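Local coordinates for protein AgaA (Rhizobium radiobacter, PDB 6HLX) that binds the opine agropinic acid as the periplasmic solute-binding component of an ABC import system in Agrobacterium, at residues A[2-7]-A[189-194]; A[170-175]-A[193-198]; A[242-247]-A[444-449]. All blocks are in the same frame, centred on the assembly; numbering follows the deposited sequence. Where two conformers were deposited one is given.

Interaction 1: A[2-7]-A[189-194]; sequences GTLYFG and DEVHYV. With ZN (zinc ion), chain N; ZN (zinc ion), chain S; ACT (acetate ion), chain M.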
loop_
_atom_site.group_PDB
_atom_site.type_symbol
_atom_site.label_atom_id
_atom_site.label_comp_id
_atom_site.label_asym_id
_atom_site.label_seq_id
_atom_site.Cartn_x
_atom_site.Cartn_y
_atom_site.Cartn_z
ATOM N N GLY A 2 13.622 27.047 -2.319
ATOM C CA GLY A 2 13.194 26.743 -0.962
ATOM C C GLY A 2 13.315 25.274 -0.625
ATOM O O GLY A 2 13.462 24.424 -1.516
ATOM N N THR A 3 13.261 24.986 0.682
ATOM C CA THR A 3 13.381 23.642 1.239
ATOM C C THR A 3 12.081 23.323 1.989
ATOM O O THR A 3 11.475 24.232 2.572
ATOM C CB THR A 3 14.656 23.597 2.120
ATOM O OG1 THR A 3 15.800 23.873 1.301
ATOM C CG2 THR A 3 14.856 22.277 2.832
ATOM N N LEU A 4 11.692 22.054 2.012
ATOM C CA LEU A 4 10.496 21.653 2.734
ATOM C C LEU A 4 10.875 20.550 3.719
ATOM O O LEU A 4 11.627 19.643 3.365
ATOM C CB LEU A 4 9.425 21.170 1.739
ATOM C CG LEU A 4 8.033 20.862 2.334
ATOM C CD1 LEU A 4 6.932 21.268 1.398
ATOM C CD2 LEU A 4 7.914 19.396 2.705
ATOM N N TYR A 5 10.363 20.643 4.953
ATOM C CA TYR A 5 10.588 19.614 5.979
ATOM C C TYR A 5 9.274 18.839 6.073
ATOM O O TYR A 5 8.205 19.436 6.308
ATOM C CB TYR A 5 10.939 20.244 7.330
ATOM C CG TYR A 5 12.244 21.030 7.376
ATOM C CD1 TYR A 5 13.219 20.874 6.388
ATOM C CD2 TYR A 5 12.515 21.900 8.423
ATOM C CE1 TYR A 5 14.407 21.608 6.417
ATOM C CE2 TYR A 5 13.720 22.610 8.482
ATOM C CZ TYR A 5 14.675 22.434 7.495
ATOM O OH TYR A 5 15.870 23.127 7.560
ATOM N N PHE A 6 9.368 17.522 5.874
ATOM C CA PHE A 6 8.206 16.629 5.809
ATOM C C PHE A 6 8.297 15.643 6.980
ATOM O O PHE A 6 9.229 14.842 7.046
ATOM C CB PHE A 6 8.268 15.881 4.477
ATOM C CG PHE A 6 7.023 15.146 4.020
ATOM C CD1 PHE A 6 6.513 14.071 4.752
ATOM C CD2 PHE A 6 6.392 15.493 2.830
ATOM C CE1 PHE A 6 5.383 13.368 4.299
ATOM C CE2 PHE A 6 5.286 14.770 2.364
ATOM C CZ PHE A 6 4.782 13.725 3.102
ATOM N N GLY A 7 7.335 15.721 7.883
ATOM C CA GLY A 7 7.299 14.862 9.051
ATOM C C GLY A 7 6.650 13.534 8.724
ATOM O O GLY A 7 5.428 13.461 8.565
ATOM N N ASP A 189 13.984 22.901 -3.855
ATOM C CA ASP A 189 15.407 22.607 -3.982
ATOM C C ASP A 189 15.789 21.372 -3.168
ATOM O O ASP A 189 16.694 20.634 -3.560
ATOM C CB ASP A 189 16.238 23.830 -3.559
ATOM C CG ASP A 189 16.041 24.993 -4.522
ATOM O OD1 ASP A 189 16.226 24.791 -5.747
ATOM O OD2 ASP A 189 15.667 26.083 -4.059
ATOM N N GLU A 190 15.121 21.163 -2.011
ATOM C CA GLU A 190 15.388 20.026 -1.111
ATOM C C GLU A 190 14.153 19.663 -0.337
ATOM O O GLU A 190 13.276 20.494 -0.082
ATOM C CB GLU A 190 16.454 20.372 -0.045
ATOM C CG GLU A 190 17.787 20.821 -0.567
ATOM C CD GLU A 190 18.846 21.016 0.493
ATOM O OE1 GLU A 190 19.977 21.326 0.083
ATOM O OE2 GLU A 190 18.562 20.886 1.703
ATOM N N VAL A 191 14.120 18.418 0.115
ATOM C CA VAL A 191 13.093 17.953 1.030
ATOM C C VAL A 191 13.836 17.160 2.102
ATOM O O VAL A 191 14.683 16.315 1.769
ATOM C CB VAL A 191 11.971 17.101 0.367
ATOM C CG1 VAL A 191 10.853 16.810 1.384
ATOM C CG2 VAL A 191 11.384 17.819 -0.847
ATOM N N HIS A 192 13.560 17.469 3.369
ATOM C CA HIS A 192 14.117 16.722 4.501
ATOM C C HIS A 192 12.933 15.924 5.066
ATOM O O HIS A 192 11.950 16.503 5.557
ATOM C CB HIS A 192 14.732 17.671 5.554
ATOM C CG HIS A 192 15.858 18.518 5.022
ATOM N ND1 HIS A 192 16.962 18.821 5.794
ATOM C CD2 HIS A 192 15.987 19.124 3.815
ATOM C CE1 HIS A 192 17.738 19.591 5.036
ATOM N NE2 HIS A 192 17.185 19.823 3.845
ATOM N N TYR A 193 13.015 14.599 4.965
ATOM C CA TYR A 193 11.977 13.685 5.485
ATOM C C TYR A 193 12.409 13.342 6.908
ATOM O O TYR A 193 13.354 12.578 7.078
ATOM C CB TYR A 193 11.871 12.419 4.605
ATOM C CG TYR A 193 11.297 12.710 3.237
ATOM C CD1 TYR A 193 9.917 12.754 3.029
ATOM C CD2 TYR A 193 12.130 12.947 2.147
ATOM C CE1 TYR A 193 9.383 13.055 1.773
ATOM C CE2 TYR A 193 11.608 13.228 0.881
ATOM C CZ TYR A 193 10.234 13.316 0.708
ATOM O OH TYR A 193 9.737 13.635 -0.535
ATOM N N VAL A 194 11.761 13.936 7.906
ATOM C CA VAL A 194 12.120 13.819 9.331
ATOM C C VAL A 194 11.208 12.781 9.988
ATOM O O VAL A 194 9.994 12.811 9.806
ATOM C CB VAL A 194 12.018 15.197 10.026
ATOM C CG1 VAL A 194 12.536 15.122 11.468
ATOM C CG2 VAL A 194 12.774 16.284 9.236
HETATM ZN ZN ZN N . 17.390 18.341 7.702
HETATM ZN ZN ZN S . 20.980 21.793 1.850
HETATM C C ACT M . 12.869 31.363 -1.795
HETATM O O ACT M . 11.616 31.412 -1.706
HETATM O OXT ACT M . 13.559 30.311 -1.733
HETATM C CH3 ACT M . 13.615 32.704 -2.009
HETATM O O HOH W 1 16.642 26.431 -0.863
HETATM O O HOH W 2 21.997 20.255 1.931
#
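A parallel strand pair in the mixed sheet of one lobe of this periplasmic binding protein joins the N-terminal strand to strand 190-195, and one of its faces carries two zinc ions. Strands 3-7 and 190-194 run in the same direction, their axes 4.7 Å apart and inclined by 20°. The backbone ladder alternates in the parallel manner: Leu4 N gives to Glu190 O, His192 N to Leu4 O, Phe6 N to His192 O at 2.8 Å and almost straight (177°), and Val194 N to Phe6 O. Ahead of the ladder Asp189 pairs with the first modelled residue: its OD2 accepts from Gly2 N at 2.9 Å while Asp189 N gives to Gly2 O.

On the face of Thr3, Tyr5, Glu190 and His192, the imidazole is fixed from several directions. His192 ND1 binds a zinc ion at 2.0 Å, and its NE2 donates in its ring plane to the anti lone pair of Glu190 OE2 at 2.8 Å. Glu190, its chain extended, also holds a second zinc ion through OE1 at 2.1 Å, with OE2 farther at 2.6 Å. Tyr5 CE1 sits over one imidazole face, toward the rim, and the two rings are tilted by 52°. Thr3 CG2, anti to the backbone N, touches His192 CD2 at 3.5 Å. The two metals probably polarise this His-carboxylate pair.

The reverse face is apolar. Phe6, with CG anti to the backbone N, brings one ring face against Tyr193 CE1, and Val191 CG1 lies beside Leu4 CD2. Helix 23-32 covers Phe6 and Tyr193 there, while strands 213-214 and 171-176 flank the pair on its two edges.

Interaction 2: A[170-175]-A[193-198]; sequences REITVK and YVFYSD. With ZN (zinc ion), chain N.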
loop_
_atom_site.group_PDB
_atom_site.type_symbol
_atom_site.label_atom_id
_atom_site.label_comp_id
_atom_site.label_asym_id
_atom_site.label_seq_id
_atom_site.Cartn_x
_atom_site.Cartn_y
_atom_site.Cartn_z
ATOM N N ARG A 170 16.905 10.064 12.417
ATOM C CA ARG A 170 16.535 11.471 12.327
ATOM C C ARG A 170 15.883 11.857 11.008
ATOM O O ARG A 170 14.746 12.345 11.017
ATOM C CB ARG A 170 17.749 12.377 12.633
ATOM C CG ARG A 170 17.460 13.855 12.419
ATOM C CD ARG A 170 18.514 14.792 13.000
ATOM N NE ARG A 170 18.225 16.194 12.662
ATOM C CZ ARG A 170 17.321 16.953 13.287
ATOM N NH1 ARG A 170 17.107 18.201 12.894
ATOM N NH2 ARG A 170 16.618 16.464 14.304
ATOM N N GLU A 171 16.614 11.719 9.882
ATOM C CA GLU A 171 16.029 12.145 8.609
ATOM C C GLU A 171 16.727 11.602 7.377
ATOM O O GLU A 171 17.885 11.191 7.436
ATOM C CB GLU A 171 16.004 13.692 8.513
ATOM C CG GLU A 171 17.382 14.344 8.467
ATOM C CD GLU A 171 17.349 15.840 8.195
ATOM O OE1 GLU A 171 16.239 16.426 8.167
ATOM O OE2 GLU A 171 18.436 16.425 8.018
ATOM N N ILE A 172 16.020 11.678 6.246
ATOM C CA ILE A 172 16.575 11.434 4.910
ATOM C C ILE A 172 16.449 12.770 4.175
ATOM O O ILE A 172 15.364 13.366 4.182
ATOM C CB ILE A 172 15.833 10.316 4.140
ATOM C CG1 ILE A 172 16.143 8.925 4.760
ATOM C CG2 ILE A 172 16.173 10.361 2.625
ATOM C CD1 ILE A 172 15.119 7.830 4.420
ATOM N N THR A 173 17.541 13.255 3.577
ATOM C CA THR A 173 17.518 14.492 2.792
ATOM C C THR A 173 17.646 14.150 1.305
ATOM O O THR A 173 18.449 13.294 0.923
ATOM C CB THR A 173 18.589 15.495 3.261
ATOM O OG1 THR A 173 18.489 15.702 4.674
ATOM C CG2 THR A 173 18.501 16.838 2.526
ATOM N N VAL A 174 16.834 14.804 0.472
ATOM C CA VAL A 174 16.874 14.631 -0.979
ATOM C C VAL A 174 17.022 16.024 -1.593
ATOM O O VAL A 174 16.552 17.007 -0.995
ATOM C CB VAL A 174 15.668 13.847 -1.542
ATOM C CG1 VAL A 174 15.547 12.469 -0.864
ATOM C CG2 VAL A 174 14.375 14.652 -1.407
ATOM N N LYS A 175 17.661 16.111 -2.772
ATOM C CA LYS A 175 17.932 17.396 -3.426
ATOM C C LYS A 175 17.418 17.360 -4.853
ATOM O O LYS A 175 17.457 16.312 -5.489
ATOM C CB LYS A 175 19.449 17.661 -3.492
ATOM C CG LYS A 175 20.118 17.913 -2.150
ATOM C CD LYS A 175 21.617 18.191 -2.330
ATOM C CE LYS A 175 22.308 18.329 -0.995
ATOM N NZ LYS A 175 22.731 19.728 -0.739
ATOM N N TYR A 193 13.015 14.599 4.965
ATOM C CA TYR A 193 11.977 13.685 5.485
ATOM C C TYR A 193 12.409 13.342 6.908
ATOM O O TYR A 193 13.354 12.578 7.078
ATOM C CB TYR A 193 11.871 12.419 4.605
ATOM C CG TYR A 193 11.297 12.710 3.237
ATOM C CD1 TYR A 193 9.917 12.754 3.029
ATOM C CD2 TYR A 193 12.130 12.947 2.147
ATOM C CE1 TYR A 193 9.383 13.055 1.773
ATOM C CE2 TYR A 193 11.608 13.228 0.881
ATOM C CZ TYR A 193 10.234 13.316 0.708
ATOM O OH TYR A 193 9.737 13.635 -0.535
ATOM N N VAL A 194 11.761 13.936 7.906
ATOM C CA VAL A 194 12.120 13.819 9.331
ATOM C C VAL A 194 11.208 12.781 9.988
ATOM O O VAL A 194 9.994 12.811 9.806
ATOM C CB VAL A 194 12.018 15.197 10.026
ATOM C CG1 VAL A 194 12.536 15.122 11.468
ATOM C CG2 VAL A 194 12.774 16.284 9.236
ATOM N N PHE A 195 11.786 11.897 10.766
ATOM C CA PHE A 195 11.033 10.783 11.355
ATOM C C PHE A 195 10.435 11.133 12.696
ATOM O O PHE A 195 11.180 11.425 13.641
ATOM C CB PHE A 195 11.964 9.564 11.507
ATOM C CG PHE A 195 12.862 9.315 10.305
ATOM C CD1 PHE A 195 12.344 9.321 9.013
ATOM C CD2 PHE A 195 14.202 9.000 10.475
ATOM C CE1 PHE A 195 13.168 9.091 7.907
ATOM C CE2 PHE A 195 15.027 8.739 9.368
ATOM C CZ PHE A 195 14.508 8.798 8.096
ATOM N N TYR A 196 9.097 11.078 12.789
ATOM C CA TYR A 196 8.371 11.313 14.049
ATOM C C TYR A 196 7.509 10.091 14.362
ATOM O O TYR A 196 6.341 10.048 13.957
ATOM C CB TYR A 196 7.497 12.568 13.958
ATOM C CG TYR A 196 8.265 13.864 13.903
ATOM C CD1 TYR A 196 8.629 14.533 15.072
ATOM C CD2 TYR A 196 8.563 14.467 12.687
ATOM C CE1 TYR A 196 9.314 15.747 15.026
ATOM C CE2 TYR A 196 9.230 15.688 12.629
ATOM C CZ TYR A 196 9.625 16.314 13.800
ATOM O OH TYR A 196 10.289 17.522 13.734
ATOM N N SER A 197 8.087 9.090 15.068
ATOM C CA SER A 197 7.369 7.859 15.387
ATOM C C SER A 197 6.258 8.033 16.430
ATOM O O SER A 197 5.298 7.261 16.427
ATOM C CB SER A 197 8.348 6.766 15.791
ATOM O OG SER A 197 9.224 6.593 14.690
ATOM N N ASP A 198 6.381 9.034 17.322
ATOM C CA ASP A 198 5.329 9.288 18.308
ATOM C C ASP A 198 4.388 10.313 17.608
ATOM O O ASP A 198 4.837 11.422 17.291
ATOM C CB ASP A 198 5.921 9.857 19.612
ATOM C CG ASP A 198 4.844 10.319 20.579
ATOM O OD1 ASP A 198 4.192 11.344 20.291
ATOM O OD2 ASP A 198 4.636 9.643 21.606
HETATM ZN ZN ZN N . 17.390 18.341 7.702
#
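Glu171 clasps a zinc ion with both carboxylate oxygens, OE1 at 2.3 Å and OE2 at 2.2 Å, a nearly symmetric bidentate grip that a carboxylate, with its two oxygens, can provide. Its chi1 of 65° sets CG in the crowded position between backbone N and carbonyl carbon; beyond it the chain is extended and carries the carboxylate out to the metal, which His192 also ligates. Val194 lies alongside, and its CG2 packs against Glu171 OE1 at 3.6 Å, a small branched neighbour flanking the ligand.

Beneath this shell is the backbone. Glu171 and Val194 form a non-hydrogen-bonded antiparallel pair, followed by the hydrogen-bonded pair Ile172 and Tyr193. In the latter, Ile172 N gives to Tyr193 O in the carbonyl plane, and Tyr193 N returns to Ile172 O at 2.8 Å, nearly along the C=O axis. A third bond, Phe195 N to Arg170 O, is straight at hydrogen (169°), although the donor stands above the carbonyl plane. Arg170 and Glu171 both oppose Thr167 of strand 161-167: this is a classic beta bulge, placed at the start of strand 171-176 just where the metal ligand emerges.

Phe195 bends its ring back over that bulged backbone. Glu171 CA lies over one ring face, offset toward the rim, in a CH-pi contact, 3.9 Å from the Phe195 ring centroid, while Ile172 CG1 meets the ring edge, 3.7 Å from Phe195 CZ. Flat and broad, the phenyl group can cover main chain and aliphatic branch together. Farther along, Val174 CG2 approaches the Tyr193 ring at its edge, 3.9 Å from CE2. Helix 23-32 packs on Ile172, Val174 and Tyr193 through Val28, Ala31 and Ile32, and Phe163 and Trp166 of strand 161-167 adjoin Ile172.

Interaction 3: A[242-247]-A[444-449]; sequences GLQFNT and SPLVYF. With G9Z (agropinic acid), chain E.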
loop_
_atom_site.group_PDB
_atom_site.type_symbol
_atom_site.label_atom_id
_atom_site.label_comp_id
_atom_site.label_asym_id
_atom_site.label_seq_id
_atom_site.Cartn_x
_atom_site.Cartn_y
_atom_site.Cartn_z
ATOM N N GLY A 242 -9.104 -4.102 8.931
ATOM C CA GLY A 242 -9.638 -5.464 8.958
ATOM C C GLY A 242 -8.629 -6.436 9.522
ATOM O O GLY A 242 -7.789 -6.049 10.341
ATOM N N LEU A 243 -8.719 -7.710 9.110
ATOM C CA LEU A 243 -7.789 -8.727 9.593
ATOM C C LEU A 243 -7.322 -9.614 8.458
ATOM O O LEU A 243 -8.125 -9.991 7.598
ATOM C CB LEU A 243 -8.494 -9.628 10.640
ATOM C CG LEU A 243 -8.836 -8.997 12.000
ATOM C CD1 LEU A 243 -9.826 -9.870 12.755
ATOM C CD2 LEU A 243 -7.556 -8.812 12.868
ATOM N N GLN A 244 -6.052 -10.006 8.527
ATOM C CA GLN A 244 -5.415 -11.017 7.679
ATOM C C GLN A 244 -5.162 -12.185 8.616
ATOM O O GLN A 244 -4.732 -11.975 9.759
ATOM C CB GLN A 244 -4.074 -10.515 7.110
ATOM C CG GLN A 244 -4.266 -9.481 6.025
ATOM C CD GLN A 244 -3.038 -8.649 5.828
ATOM O OE1 GLN A 244 -3.010 -7.495 6.254
ATOM N NE2 GLN A 244 -1.988 -9.216 5.215
ATOM N N PHE A 245 -5.435 -13.399 8.146
ATOM C CA PHE A 245 -5.287 -14.622 8.947
ATOM C C PHE A 245 -4.220 -15.544 8.376
ATOM O O PHE A 245 -4.229 -15.815 7.163
ATOM C CB PHE A 245 -6.624 -15.407 8.949
ATOM C CG PHE A 245 -7.816 -14.648 9.491
ATOM C CD1 PHE A 245 -8.608 -13.877 8.655
ATOM C CD2 PHE A 245 -8.147 -14.710 10.838
ATOM C CE1 PHE A 245 -9.721 -13.189 9.156
ATOM C CE2 PHE A 245 -9.248 -14.010 11.336
ATOM C CZ PHE A 245 -10.004 -13.222 10.497
ATOM N N ASN A 246 -3.369 -16.112 9.242
ATOM C CA ASN A 246 -2.440 -17.128 8.772
ATOM C C ASN A 246 -3.243 -18.432 8.785
ATOM O O ASN A 246 -3.573 -18.962 9.866
ATOM C CB ASN A 246 -1.227 -17.242 9.684
ATOM C CG ASN A 246 -0.199 -18.202 9.177
ATOM O OD1 ASN A 246 -0.515 -19.163 8.470
ATOM N ND2 ASN A 246 1.066 -17.955 9.516
ATOM N N THR A 247 -3.552 -18.954 7.587
ATOM C CA THR A 247 -4.392 -20.151 7.468
ATOM C C THR A 247 -3.690 -21.457 7.902
ATOM O O THR A 247 -4.358 -22.511 7.954
ATOM C CB THR A 247 -5.023 -20.267 6.083
ATOM O OG1 THR A 247 -4.014 -20.583 5.136
ATOM C CG2 THR A 247 -5.834 -19.028 5.682
ATOM N N SER A 444 -14.555 -15.959 3.415
ATOM C CA SER A 444 -14.013 -14.889 4.252
ATOM C C SER A 444 -12.514 -15.057 4.614
ATOM O O SER A 444 -12.174 -14.993 5.803
ATOM C CB SER A 444 -14.863 -14.713 5.507
ATOM O OG SER A 444 -16.070 -14.049 5.173
ATOM N N PRO A 445 -11.601 -15.269 3.632
ATOM C CA PRO A 445 -10.162 -15.330 3.972
ATOM C C PRO A 445 -9.689 -14.006 4.569
ATOM O O PRO A 445 -8.770 -13.992 5.374
ATOM C CB PRO A 445 -9.486 -15.592 2.628
ATOM C CG PRO A 445 -10.442 -15.026 1.607
ATOM C CD PRO A 445 -11.807 -15.336 2.164
ATOM N N LEU A 446 -10.330 -12.886 4.163
ATOM C CA LEU A 446 -10.067 -11.544 4.694
ATOM C C LEU A 446 -11.354 -11.085 5.373
ATOM O O LEU A 446 -12.444 -11.353 4.871
ATOM C CB LEU A 446 -9.718 -10.534 3.585
ATOM C CG LEU A 446 -8.314 -10.554 2.915
ATOM C CD1 LEU A 446 -7.170 -10.347 3.930
ATOM C CD2 LEU A 446 -8.098 -11.776 2.052
ATOM N N VAL A 447 -11.217 -10.366 6.487
ATOM C CA VAL A 447 -12.370 -9.810 7.199
ATOM C C VAL A 447 -12.154 -8.300 7.253
ATOM O O VAL A 447 -11.019 -7.839 7.485
ATOM C CB VAL A 447 -12.552 -10.466 8.589
ATOM C CG1 VAL A 447 -13.400 -9.591 9.503
ATOM C CG2 VAL A 447 -13.168 -11.865 8.450
ATOM N N TYR A 448 -13.236 -7.514 7.009
ATOM C CA TYR A 448 -13.114 -6.053 6.962
ATOM C C TYR A 448 -14.065 -5.421 7.963
ATOM O O TYR A 448 -15.207 -5.877 8.098
ATOM C CB TYR A 448 -13.455 -5.541 5.549
ATOM C CG TYR A 448 -12.688 -6.229 4.446
ATOM C CD1 TYR A 448 -13.195 -7.369 3.823
ATOM C CD2 TYR A 448 -11.485 -5.703 3.972
ATOM C CE1 TYR A 448 -12.490 -8.009 2.802
ATOM C CE2 TYR A 448 -10.784 -6.323 2.937
ATOM C CZ TYR A 448 -11.306 -7.463 2.340
ATOM O OH TYR A 448 -10.641 -8.078 1.313
ATOM N N PHE A 449 -13.611 -4.338 8.621
ATOM C CA PHE A 449 -14.429 -3.705 9.648
ATOM C C PHE A 449 -14.860 -2.298 9.363
ATOM O O PHE A 449 -15.977 -1.945 9.745
ATOM C CB PHE A 449 -13.692 -3.730 11.000
ATOM C CG PHE A 449 -13.483 -5.132 11.537
ATOM C CD1 PHE A 449 -14.532 -6.047 11.568
ATOM C CD2 PHE A 449 -12.229 -5.538 11.989
ATOM C CE1 PHE A 449 -14.334 -7.350 12.066
ATOM C CE2 PHE A 449 -12.035 -6.835 12.487
ATOM C CZ PHE A 449 -13.084 -7.727 12.513
HETATM O OAM G9Z E . 2.803 1.637 6.508
HETATM C CAB G9Z E . 1.881 1.577 7.333
HETATM C CAC G9Z E . 1.998 2.078 8.646
HETATM C CB G9Z E . 0.620 1.821 9.330
HETATM C CA G9Z E . -0.165 0.982 8.335
HETATM C C G9Z E . -1.458 1.546 8.092
HETATM O O G9Z E . -1.571 2.456 7.226
HETATM N N G9Z E . 0.721 0.925 7.127
HETATM C CAG G9Z E . 0.315 0.312 5.804
HETATM C CAH G9Z E . 0.463 -1.209 5.855
HETATM O OAP G9Z E . -0.458 -1.681 6.838
HETATM C CAI G9Z E . 0.171 -1.877 4.508
HETATM O OAQ G9Z E . 0.798 -1.105 3.452
HETATM C CAJ G9Z E . 0.767 -3.323 4.438
HETATM O OAR G9Z E . 0.472 -3.903 3.154
HETATM C CAK G9Z E . 0.358 -4.293 5.573
HETATM O OAT G9Z E . 1.196 -5.464 5.530
HETATM C CAL G9Z E . -1.134 -4.659 5.532
HETATM O OAS G9Z E . -1.478 -5.453 6.688
HETATM O OXT G9Z E . -2.424 1.125 8.786
#
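Strands 242-245 and 446-449 run antiparallel at 166°, with axes 4.7 Å apart, tied at the hydrogen-bonded pair Leu243 and Val447 by a firm bond from Leu243 N to Val447 O (2.8 Å, in the carbonyl plane) and a weak return from Val447 N to Leu243 O. They belong to the six-stranded mixed sheet of the lobe across the ligand from the N-terminal sheet, within the two-lobed fold of periplasmic binding proteins. Gly242 pairs with Tyr448 in a close non-hydrogen-bonded position; its CA lies only 3.1 Å from Val447 O, where a CB would clash, so glycine suits this place.

On the face of Leu243, Phe245, Val447 and Phe449 the packing is apolar. Leu243 CD1 reaches the edge of the Phe449 ring, 3.8 Å from CE2. Phe245, with CG anti to the carbonyl carbon, turns its own edge to Val447, CE1 meeting CG2 at 3.8 Å, and its CD1 lies near Pro445 O. Helix 255-264 covers Leu243 and Phe245 through Ile261.

Gln244 and Leu446 lie on the other face, from which Gln244 reaches the ligand. Leu446 CD1 lies against Gln244 CG at 3.7 Å, an aliphatic flank beside the extended glutamine chain. An amide suits this buried spot because it offers both donor and acceptor: NE2 gives to the carbonyl oxygens of Thr402 and Asn404, which probably fixes the rotation of the group. The remaining oxygen, Gln244 OE1, accepts from the OAS hydroxyl of agropinic acid at 2.6 Å.

How the interactions relate
Interactions 1 and 2 are neighbours, their centres 8 Å apart, because strand 190-195 is paired with strand 3-8 in one and with strand 171-176 in the other. They share Tyr193 and Val194 and one zinc ion, whose ligands come from both, and a salt bridge between Glu190 and Lys175 links them further. Interaction 3 follows later in the chain, in a separate sheet on the opposite side of the chain's centre, about 37 Å and 33 Å from them centre to centre. Agropinic acid lies between the two sheets, consistent with ligand capture between two lobes; among the three contacts, interaction 3 alone touches it.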